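Local structure of epidermin leader peptide processing serine protease EpiP (Staphylococcus aureus subsp. aureus, 3QFH) at residues A[43-48]-A[53-58]; A[20-25]-A[156-161]; A[34-39]-A[67-72]. The protein is a subtilisin-like serine endopeptidase that probably cleaves the leader peptide from the precursor of the lantibiotic epidermin. One frame throughout, in Å; residues are numbered along the deposited sequence.

Contact 1 (A[43-48]-A[53-58]); sequences NVVYNI and VAQIKM
Val-45 and Tyr-46 both face Gln-55, a classic beta bulge in the antiparallel hairpin that 43-48 and 53-58 form within the propeptide-like part of this subtilase. Gln-55 O takes a firm bond from Val-45 N (2.8 Å) and a weak one from Tyr-46 N, while Gln-55 N returns a nearly straight bond to Tyr-46 O, arriving from above the carbonyl plane. Packing is close toward the turn and around Gln-55. Ile-48 and Val-53 run alongside each other, Ile-48 CD1 meeting Val-53 CG2 at 3.7 Å, and helix 213-225 covers them. Gln-55 CG stands anti to the backbone N (chi1 -164°), and the extended side chain carries Gln-55 OE1 past Val-45 CG2 at 3.7 Å; its NE2 is bound by Thr-79 and Glu-212. On the other face, Val-44 CG2 meets Ile-56 CG1 at 4.1 Å, beside helix 30-40. The far end is looser and faces solvent: exposed Asn-43 flanks Lys-57, with Asn-43 ND2 3.9 Å from Lys-57 CB, and the extended lysine chain carries NZ beyond the partner strand. A water closes this end, accepting from Asn-43 N at 2.7 Å and donating to Lys-57 O at 2.8 Å.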
loop_
_atom_site.group_PDB
_atom_site.type_symbol
_atom_site.label_atom_id
_atom_site.label_comp_id
_atom_site.label_asym_id
_atom_site.label_seq_id
_atom_site.Cartn_x
_atom_site.Cartn_y
_atom_site.Cartn_z
ATOM N N ASN A 43 -28.027 10.504 5.836
ATOM C CA ASN A 43 -26.977 11.344 5.285
ATOM C C ASN A 43 -25.724 10.492 4.970
ATOM O O ASN A 43 -24.800 10.400 5.777
ATOM C CB ASN A 43 -26.667 12.472 6.272
ATOM C CG ASN A 43 -25.598 13.423 5.771
ATOM O OD1 ASN A 43 -25.176 13.369 4.618
ATOM N ND2 ASN A 43 -25.150 14.300 6.651
ATOM N N VAL A 44 -25.726 9.870 3.794
ATOM C CA VAL A 44 -24.621 9.036 3.333
ATOM C C VAL A 44 -23.458 9.913 2.871
ATOM O O VAL A 44 -23.587 10.645 1.905
ATOM C CB VAL A 44 -25.065 8.135 2.169
ATOM C CG1 VAL A 44 -23.893 7.317 1.635
ATOM C CG2 VAL A 44 -26.192 7.219 2.608
ATOM N N VAL A 45 -22.328 9.854 3.562
ATOM C CA VAL A 45 -21.163 10.690 3.201
ATOM C C VAL A 45 -20.050 9.945 2.395
ATOM O O VAL A 45 -19.073 10.547 1.965
ATOM C CB VAL A 45 -20.565 11.377 4.461
ATOM C CG1 VAL A 45 -21.587 12.367 5.080
ATOM C CG2 VAL A 45 -20.135 10.354 5.476
ATOM N N TYR A 46 -20.198 8.635 2.228
ATOM C CA TYR A 46 -19.248 7.838 1.439
ATOM C C TYR A 46 -19.957 6.534 1.114
ATOM O O TYR A 46 -20.771 6.058 1.900
ATOM C CB TYR A 46 -17.961 7.570 2.206
ATOM C CG TYR A 46 -16.749 7.437 1.306
ATOM C CD1 TYR A 46 -16.190 8.570 0.711
ATOM C CD2 TYR A 46 -16.139 6.205 1.072
ATOM C CE1 TYR A 46 -15.081 8.485 -0.106
ATOM C CE2 TYR A 46 -15.000 6.111 0.242
ATOM C CZ TYR A 46 -14.480 7.254 -0.336
ATOM O OH TYR A 46 -13.364 7.203 -1.153
ATOM N N ASN A 47 -19.662 5.957 -0.035
ATOM C CA ASN A 47 -20.345 4.738 -0.432
ATOM C C ASN A 47 -19.517 3.973 -1.432
ATOM O O ASN A 47 -18.896 4.575 -2.287
ATOM C CB ASN A 47 -21.719 5.076 -1.022
ATOM C CG ASN A 47 -22.585 3.835 -1.273
ATOM O OD1 ASN A 47 -22.432 2.797 -0.627
ATOM N ND2 ASN A 47 -23.510 3.956 -2.206
ATOM N N ILE A 48 -19.482 2.646 -1.269
ATOM C CA ILE A 48 -18.772 1.738 -2.153
ATOM C C ILE A 48 -19.777 0.629 -2.546
ATOM O O ILE A 48 -19.841 -0.411 -1.888
ATOM C CB ILE A 48 -17.557 1.078 -1.458
ATOM C CG1 ILE A 48 -16.734 2.104 -0.666
ATOM C CG2 ILE A 48 -16.694 0.369 -2.500
ATOM C CD1 ILE A 48 -15.504 1.520 0.034
ATOM N N VAL A 53 -20.811 -1.232 1.345
ATOM C CA VAL A 53 -20.444 -0.468 2.542
ATOM C C VAL A 53 -20.619 1.033 2.309
ATOM O O VAL A 53 -20.393 1.551 1.211
ATOM C CB VAL A 53 -19.014 -0.783 3.065
ATOM C CG1 VAL A 53 -18.908 -2.244 3.496
ATOM C CG2 VAL A 53 -17.943 -0.453 2.035
ATOM N N ALA A 54 -21.073 1.720 3.350
ATOM C CA ALA A 54 -21.288 3.152 3.283
ATOM C C ALA A 54 -20.926 3.779 4.604
ATOM O O ALA A 54 -20.833 3.101 5.628
ATOM C CB ALA A 54 -22.732 3.473 2.960
ATOM N N GLN A 55 -20.681 5.076 4.566
ATOM C CA GLN A 55 -20.416 5.808 5.780
ATOM C C GLN A 55 -21.583 6.757 5.881
ATOM O O GLN A 55 -21.954 7.410 4.906
ATOM C CB GLN A 55 -19.095 6.551 5.723
ATOM C CG GLN A 55 -18.624 7.000 7.076
ATOM C CD GLN A 55 -17.277 7.698 7.012
ATOM O OE1 GLN A 55 -16.987 8.418 6.049
ATOM N NE2 GLN A 55 -16.461 7.522 8.057
ATOM N N ILE A 56 -22.175 6.816 7.053
ATOM C CA ILE A 56 -23.340 7.637 7.274
ATOM C C ILE A 56 -23.133 8.499 8.507
ATOM O O ILE A 56 -22.582 8.054 9.518
ATOM C CB ILE A 56 -24.588 6.741 7.445
ATOM C CG1 ILE A 56 -24.734 5.813 6.225
ATOM C CG2 ILE A 56 -25.845 7.589 7.653
ATOM C CD1 ILE A 56 -25.965 4.881 6.291
ATOM N N LYS A 57 -23.548 9.748 8.408
ATOM C CA LYS A 57 -23.429 10.651 9.512
ATOM C C LYS A 57 -24.818 10.677 10.146
ATOM O O LYS A 57 -25.802 11.024 9.488
ATOM C CB LYS A 57 -22.974 12.029 9.020
ATOM C CG LYS A 57 -22.460 12.907 10.127
ATOM C CD LYS A 57 -21.908 14.247 9.636
ATOM C CE LYS A 57 -21.387 15.058 10.821
ATOM N NZ LYS A 57 -20.943 16.431 10.453
ATOM N N MET A 58 -24.912 10.252 11.400
ATOM C CA MET A 58 -26.200 10.221 12.098
ATOM C C MET A 58 -26.068 10.226 13.623
ATOM O O MET A 58 -24.991 9.977 14.157
ATOM C CB MET A 58 -27.033 9.016 11.635
ATOM C CG MET A 58 -26.350 7.677 11.718
ATOM S SD MET A 58 -27.328 6.330 10.951
ATOM C CE MET A 58 -26.127 5.013 10.993
HETATM O O HOH W 1 -28.263 10.258 8.467
#

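Contact 2 (A[20-25]-A[156-161]); sequences ELYYSV and GFRGTE
The Tyr-22 ring carries Arg-158 CD over one face, 3.4 Å above the plane and displaced toward the rim, nearest to Tyr-22 CD1 at 3.5 Å. This is a CH-pi contact, the methylene lying 24° off the ring normal. Arg-158 in turn covers the Phe-157 ring: its CG sits over the centre of one face, and Phe-157 CZ lies over the centre of a guanidinium face, 3.8 Å above that plane. The guanidinium is turned 32° from the plane of the Tyr-22 ring. The arginine side-chain atoms near that ring are the aliphatic CD and CB, and the two side chains run antiparallel alongside one another. At the phenol end, Tyr-22 OH approaches the loop backbone, 3.1 Å from Arg-158 C, but makes no hydrogen bond to Arg-158 O or Gly-159 N because the angles are poor.

The bend of Arg-158 at chi2 (-69°) brings CD over the tyrosine, while NE is paired with Glu-212 in a salt bridge. The loop has its own bracing. Phe-157 O accepts from Thr-160 N and Thr-160 OG1 on opposite faces of its plane, both at 2.8 Å, and Phe-157 N donates almost straight to Glu-161 OE1 at 3.0 Å. This surface contact joins Tyr-22, on an inner strand of the propeptide-like sheet, to a loop of the subtilase part. Its chemistry is consistent with adhesion between the two parts by dispersion and CH-pi attraction, without a hydrogen bond between the segments, while Arg-158 NE pairs with Glu-212.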
loop_
_atom_site.group_PDB
_atom_site.type_symbol
_atom_site.label_atom_id
_atom_site.label_comp_id
_atom_site.label_asym_id
_atom_site.label_seq_id
_atom_site.Cartn_x
_atom_site.Cartn_y
_atom_site.Cartn_z
ATOM N N GLU A 20 -24.053 14.298 16.269
ATOM C CA GLU A 20 -24.107 13.572 15.015
ATOM C C GLU A 20 -22.708 12.988 14.788
ATOM O O GLU A 20 -21.717 13.710 14.845
ATOM C CB GLU A 20 -24.517 14.534 13.906
ATOM C CG GLU A 20 -25.065 13.882 12.657
ATOM C CD GLU A 20 -25.372 14.893 11.546
ATOM O OE1 GLU A 20 -25.086 16.101 11.731
ATOM O OE2 GLU A 20 -25.888 14.474 10.481
ATOM N N LEU A 21 -22.625 11.680 14.567
ATOM C CA LEU A 21 -21.334 11.004 14.399
ATOM C C LEU A 21 -21.243 10.213 13.104
ATOM O O LEU A 21 -22.250 9.919 12.457
ATOM C CB LEU A 21 -21.090 10.046 15.561
ATOM C CG LEU A 21 -21.222 10.608 16.980
ATOM C CD1 LEU A 21 -21.101 9.459 17.982
ATOM C CD2 LEU A 21 -20.192 11.721 17.263
ATOM N N TYR A 22 -20.015 9.851 12.759
ATOM C CA TYR A 22 -19.728 9.082 11.560
ATOM C C TYR A 22 -19.834 7.588 11.840
ATOM O O TYR A 22 -19.111 7.056 12.688
ATOM C CB TYR A 22 -18.328 9.423 11.027
ATOM C CG TYR A 22 -18.247 10.772 10.321
ATOM C CD1 TYR A 22 -18.040 11.961 11.031
ATOM C CD2 TYR A 22 -18.379 10.850 8.937
ATOM C CE1 TYR A 22 -17.970 13.208 10.356
ATOM C CE2 TYR A 22 -18.322 12.075 8.264
ATOM C CZ TYR A 22 -18.120 13.240 8.968
ATOM O OH TYR A 22 -18.059 14.418 8.266
ATOM N N TYR A 23 -20.747 6.920 11.138
ATOM C CA TYR A 23 -20.903 5.472 11.266
ATOM C C TYR A 23 -20.555 4.755 9.975
ATOM O O TYR A 23 -20.877 5.216 8.862
ATOM C CB TYR A 23 -22.320 5.092 11.692
ATOM C CG TYR A 23 -22.622 5.447 13.124
ATOM C CD1 TYR A 23 -22.301 4.564 14.162
ATOM C CD2 TYR A 23 -23.200 6.669 13.453
ATOM C CE1 TYR A 23 -22.556 4.889 15.488
ATOM C CE2 TYR A 23 -23.456 7.007 14.785
ATOM C CZ TYR A 23 -23.139 6.111 15.795
ATOM O OH TYR A 23 -23.398 6.436 17.108
ATOM N N SER A 24 -19.867 3.632 10.144
ATOM C CA SER A 24 -19.531 2.744 9.043
ATOM C C SER A 24 -20.626 1.694 9.001
ATOM O O SER A 24 -20.944 1.078 10.026
ATOM C CB SER A 24 -18.162 2.115 9.249
ATOM O OG SER A 24 -17.146 3.108 9.163
ATOM N N VAL A 25 -21.214 1.495 7.822
ATOM C CA VAL A 25 -22.334 0.579 7.682
ATOM C C VAL A 25 -22.149 -0.425 6.563
ATOM O O VAL A 25 -21.807 -0.051 5.434
ATOM C CB VAL A 25 -23.655 1.369 7.426
ATOM C CG1 VAL A 25 -24.826 0.431 7.295
ATOM C CG2 VAL A 25 -23.913 2.362 8.569
ATOM N N GLY A 156 -12.989 16.376 3.016
ATOM C CA GLY A 156 -12.030 15.430 3.595
ATOM C C GLY A 156 -12.328 14.696 4.888
ATOM O O GLY A 156 -13.459 14.355 5.174
ATOM N N PHE A 157 -11.288 14.449 5.681
ATOM C CA PHE A 157 -11.424 13.645 6.893
ATOM C C PHE A 157 -12.475 14.220 7.842
ATOM O O PHE A 157 -12.363 15.349 8.303
ATOM C CB PHE A 157 -10.067 13.472 7.578
ATOM C CG PHE A 157 -10.065 12.478 8.722
ATOM C CD1 PHE A 157 -10.170 11.110 8.476
ATOM C CD2 PHE A 157 -9.901 12.904 10.038
ATOM C CE1 PHE A 157 -10.155 10.185 9.523
ATOM C CE2 PHE A 157 -9.872 11.981 11.095
ATOM C CZ PHE A 157 -10.000 10.619 10.829
ATOM N N ARG A 158 -13.516 13.430 8.089
ATOM C CA ARG A 158 -14.611 13.808 8.981
ATOM C C ARG A 158 -15.116 15.225 8.740
ATOM O O ARG A 158 -15.493 15.915 9.678
ATOM C CB ARG A 158 -14.150 13.674 10.430
ATOM C CG ARG A 158 -13.591 12.314 10.778
ATOM C CD ARG A 158 -14.659 11.221 10.788
ATOM N NE ARG A 158 -14.045 9.895 10.750
ATOM C CZ ARG A 158 -13.482 9.277 11.785
ATOM N NH1 ARG A 158 -13.435 9.844 12.980
ATOM N NH2 ARG A 158 -12.941 8.079 11.615
ATOM N N GLY A 159 -15.110 15.663 7.484
ATOM C CA GLY A 159 -15.552 17.008 7.133
ATOM C C GLY A 159 -14.719 18.160 7.696
ATOM O O GLY A 159 -15.142 19.308 7.615
ATOM N N THR A 160 -13.535 17.862 8.240
ATOM C CA THR A 160 -12.665 18.876 8.859
ATOM C C THR A 160 -11.611 19.513 7.951
ATOM O O THR A 160 -10.664 20.112 8.455
ATOM C CB THR A 160 -11.903 18.307 10.087
ATOM O OG1 THR A 160 -10.902 17.375 9.660
ATOM C CG2 THR A 160 -12.853 17.640 11.063
ATOM N N GLU A 161 -11.733 19.377 6.637
ATOM C CA GLU A 161 -10.784 20.036 5.718
ATOM C C GLU A 161 -11.541 20.578 4.490
ATOM O O GLU A 161 -11.638 19.917 3.464
ATOM C CB GLU A 161 -9.550 19.145 5.392
ATOM C CG GLU A 161 -9.807 17.685 5.163
ATOM C CD GLU A 161 -8.518 16.809 4.986
ATOM O OE1 GLU A 161 -8.672 15.573 4.825
ATOM O OE2 GLU A 161 -7.374 17.323 5.012
#

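Contact 3 (A[34-39]-A[67-72]); sequences NKLVKK and ANYKND
Helix 30-40 and the loop that follows helix 60-66 meet at the outer end of the propeptide-like domain, where Leu-36 reaches from the helix toward Tyr-69 and Asp-72. The leucine divides its two methyl groups between these partners. Leu-36 CD1 lies over one face of the Tyr-69 ring, 3.8 Å above the plane and offset toward the rim, with Tyr-69 CD1 its nearest ring atom at 3.9 Å. The methyl is 20° off the ring normal, a CH-pi contact. Leu-36 CD2 turns instead to Asp-72, meeting Asp-72 OD2 at 3.7 Å and Asp-72 CB at 4.0 Å. A chi1 of -173° swings Leu-36 CG opposite its own backbone N and points the branch at the loop, which sets one methyl on the tyrosine and the other on the aspartate.

The loop's local geometry presents both partners. An inverse gamma turn is centred on Tyr-69, and Asp-72 N donates to Tyr-69 O at 3.1 Å, drawing the two residues together on the helix side. A further tie is Lys-70 NZ, which bonds Ala-67 O at 2.9 Å and also Thr-248. Polar ends find weak outside partners, Tyr-69 OH at Lys-40 and Asp-72 OD1 at Thr-32. Leu-36 thus seals its helix against the loop between helix 60-66 and strand 73-78 and touches Ile-73 of that strand, in a helix backing the sheet of a ferredoxin-like (beta-alpha-beta-beta-alpha-beta) fold, as in subtilase propeptides.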
loop_
_atom_site.group_PDB
_atom_site.type_symbol
_atom_site.label_atom_id
_atom_site.label_comp_id
_atom_site.label_asym_id
_atom_site.label_seq_id
_atom_site.Cartn_x
_atom_site.Cartn_y
_atom_site.Cartn_z
ATOM N N ASN A 34 -30.627 1.799 -1.004
ATOM C CA ASN A 34 -30.968 3.118 -1.556
ATOM C C ASN A 34 -32.365 3.509 -1.137
ATOM O O ASN A 34 -32.616 4.654 -0.792
ATOM C CB ASN A 34 -30.880 3.148 -3.087
ATOM C CG ASN A 34 -29.463 3.040 -3.601
ATOM O OD1 ASN A 34 -28.489 3.264 -2.873
ATOM N ND2 ASN A 34 -29.336 2.684 -4.872
ATOM N N LYS A 35 -33.276 2.542 -1.180
ATOM C CA LYS A 35 -34.655 2.778 -0.796
ATOM C C LYS A 35 -34.730 3.185 0.673
ATOM O O LYS A 35 -35.457 4.098 1.023
ATOM C CB LYS A 35 -35.489 1.527 -1.056
ATOM C CG LYS A 35 -36.938 1.673 -0.713
ATOM C CD LYS A 35 -37.697 0.414 -1.050
ATOM C CE LYS A 35 -39.168 0.567 -0.759
ATOM N NZ LYS A 35 -39.890 -0.697 -1.040
ATOM N N LEU A 36 -33.964 2.515 1.525
ATOM C CA LEU A 36 -33.948 2.825 2.952
ATOM C C LEU A 36 -33.368 4.225 3.203
ATOM O O LEU A 36 -33.859 4.970 4.071
ATOM C CB LEU A 36 -33.143 1.777 3.722
ATOM C CG LEU A 36 -33.164 1.876 5.240
ATOM C CD1 LEU A 36 -34.597 1.732 5.790
ATOM C CD2 LEU A 36 -32.234 0.823 5.875
ATOM N N VAL A 37 -32.321 4.571 2.458
ATOM C CA VAL A 37 -31.712 5.892 2.566
ATOM C C VAL A 37 -32.750 6.999 2.302
ATOM O O VAL A 37 -32.838 7.965 3.060
ATOM C CB VAL A 37 -30.501 6.049 1.614
ATOM C CG1 VAL A 37 -30.028 7.512 1.570
ATOM C CG2 VAL A 37 -29.360 5.111 2.051
ATOM N N LYS A 38 -33.531 6.856 1.233
ATOM C CA LYS A 38 -34.572 7.838 0.924
ATOM C C LYS A 38 -35.658 7.879 1.983
ATOM O O LYS A 38 -36.129 8.951 2.341
ATOM C CB LYS A 38 -35.235 7.579 -0.438
ATOM C CG LYS A 38 -34.636 8.341 -1.598
ATOM C CD LYS A 38 -35.595 8.323 -2.813
ATOM C CE LYS A 38 -35.321 9.465 -3.804
ATOM N NZ LYS A 38 -33.943 9.460 -4.361
ATOM N N LYS A 39 -36.075 6.719 2.473
ATOM C CA LYS A 39 -37.145 6.679 3.465
ATOM C C LYS A 39 -36.761 7.397 4.758
ATOM O O LYS A 39 -37.512 8.245 5.241
ATOM C CB LYS A 39 -37.595 5.237 3.744
ATOM C CG LYS A 39 -38.661 5.138 4.846
ATOM C CD LYS A 39 -39.514 3.870 4.759
ATOM C CE LYS A 39 -40.499 3.937 3.575
ATOM N NZ LYS A 39 -41.525 2.840 3.594
ATOM N N ALA A 67 -29.843 -0.166 12.951
ATOM C CA ALA A 67 -29.366 -1.510 13.211
ATOM C C ALA A 67 -30.527 -2.523 13.319
ATOM O O ALA A 67 -30.315 -3.734 13.236
ATOM C CB ALA A 67 -28.526 -1.523 14.482
ATOM N N ASN A 68 -31.751 -2.030 13.488
ATOM C CA ASN A 68 -32.919 -2.903 13.577
ATOM C C ASN A 68 -33.522 -3.286 12.213
ATOM O O ASN A 68 -34.492 -4.043 12.161
ATOM C CB ASN A 68 -33.979 -2.260 14.473
ATOM C CG ASN A 68 -33.507 -2.126 15.927
ATOM O OD1 ASN A 68 -32.646 -2.881 16.374
ATOM N ND2 ASN A 68 -34.069 -1.167 16.656
ATOM N N TYR A 69 -32.977 -2.744 11.121
ATOM C CA TYR A 69 -33.469 -3.097 9.776
ATOM C C TYR A 69 -32.698 -4.315 9.291
ATOM O O TYR A 69 -31.787 -4.221 8.479
ATOM C CB TYR A 69 -33.385 -1.913 8.821
ATOM C CG TYR A 69 -34.458 -0.908 9.105
ATOM C CD1 TYR A 69 -35.661 -0.938 8.399
ATOM C CD2 TYR A 69 -34.314 0.030 10.126
ATOM C CE1 TYR A 69 -36.677 -0.038 8.670
ATOM C CE2 TYR A 69 -35.334 0.933 10.414
ATOM C CZ TYR A 69 -36.512 0.890 9.676
ATOM O OH TYR A 69 -37.529 1.777 9.942
ATOM N N LYS A 70 -33.109 -5.463 9.812
ATOM C CA LYS A 70 -32.432 -6.741 9.587
ATOM C C LYS A 70 -32.395 -7.220 8.144
ATOM O O LYS A 70 -31.502 -7.972 7.777
ATOM C CB LYS A 70 -33.075 -7.822 10.466
ATOM C CG LYS A 70 -33.111 -7.476 11.962
ATOM C CD LYS A 70 -31.712 -7.166 12.514
ATOM C CE LYS A 70 -31.761 -6.770 13.991
ATOM N NZ LYS A 70 -30.432 -6.292 14.504
ATOM N N ASN A 71 -33.363 -6.803 7.335
ATOM C CA ASN A 71 -33.402 -7.204 5.931
ATOM C C ASN A 71 -32.383 -6.423 5.097
ATOM O O ASN A 71 -32.010 -6.854 4.006
ATOM C CB ASN A 71 -34.798 -6.952 5.337
ATOM C CG ASN A 71 -35.922 -7.644 6.116
ATOM O OD1 ASN A 71 -35.695 -8.609 6.855
ATOM N ND2 ASN A 71 -37.148 -7.150 5.939
ATOM N N ASP A 72 -31.929 -5.278 5.616
ATOM C CA ASP A 72 -31.062 -4.385 4.847
ATOM C C ASP A 72 -29.691 -4.119 5.405
ATOM O O ASP A 72 -28.766 -3.850 4.641
ATOM C CB ASP A 72 -31.730 -3.014 4.727
ATOM C CG ASP A 72 -33.105 -3.075 4.100
ATOM O OD1 ASP A 72 -33.430 -4.077 3.429
ATOM O OD2 ASP A 72 -33.871 -2.098 4.283
#

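From the N terminus, strand 20-27 supplies the first half of contact 2, and its loop closes only at 156-161, across 130 intervening residues. Contacts 1 and 3 both fall within that span. Helix 30-40 opens contact 3, which closes at 67-72; inside this shorter loop the hairpin of contact 1 closes across a four-residue turn. The three are therefore nested and none cross. Strand 53-59 pairs with strand 20-27, as in Ile-56 O with Tyr-23 N, while Val-44 packs on Val-37 of the helix. Contacts 1 and 3 both lie within the propeptide-like part, and contact 2 ties that part to the subtilase part.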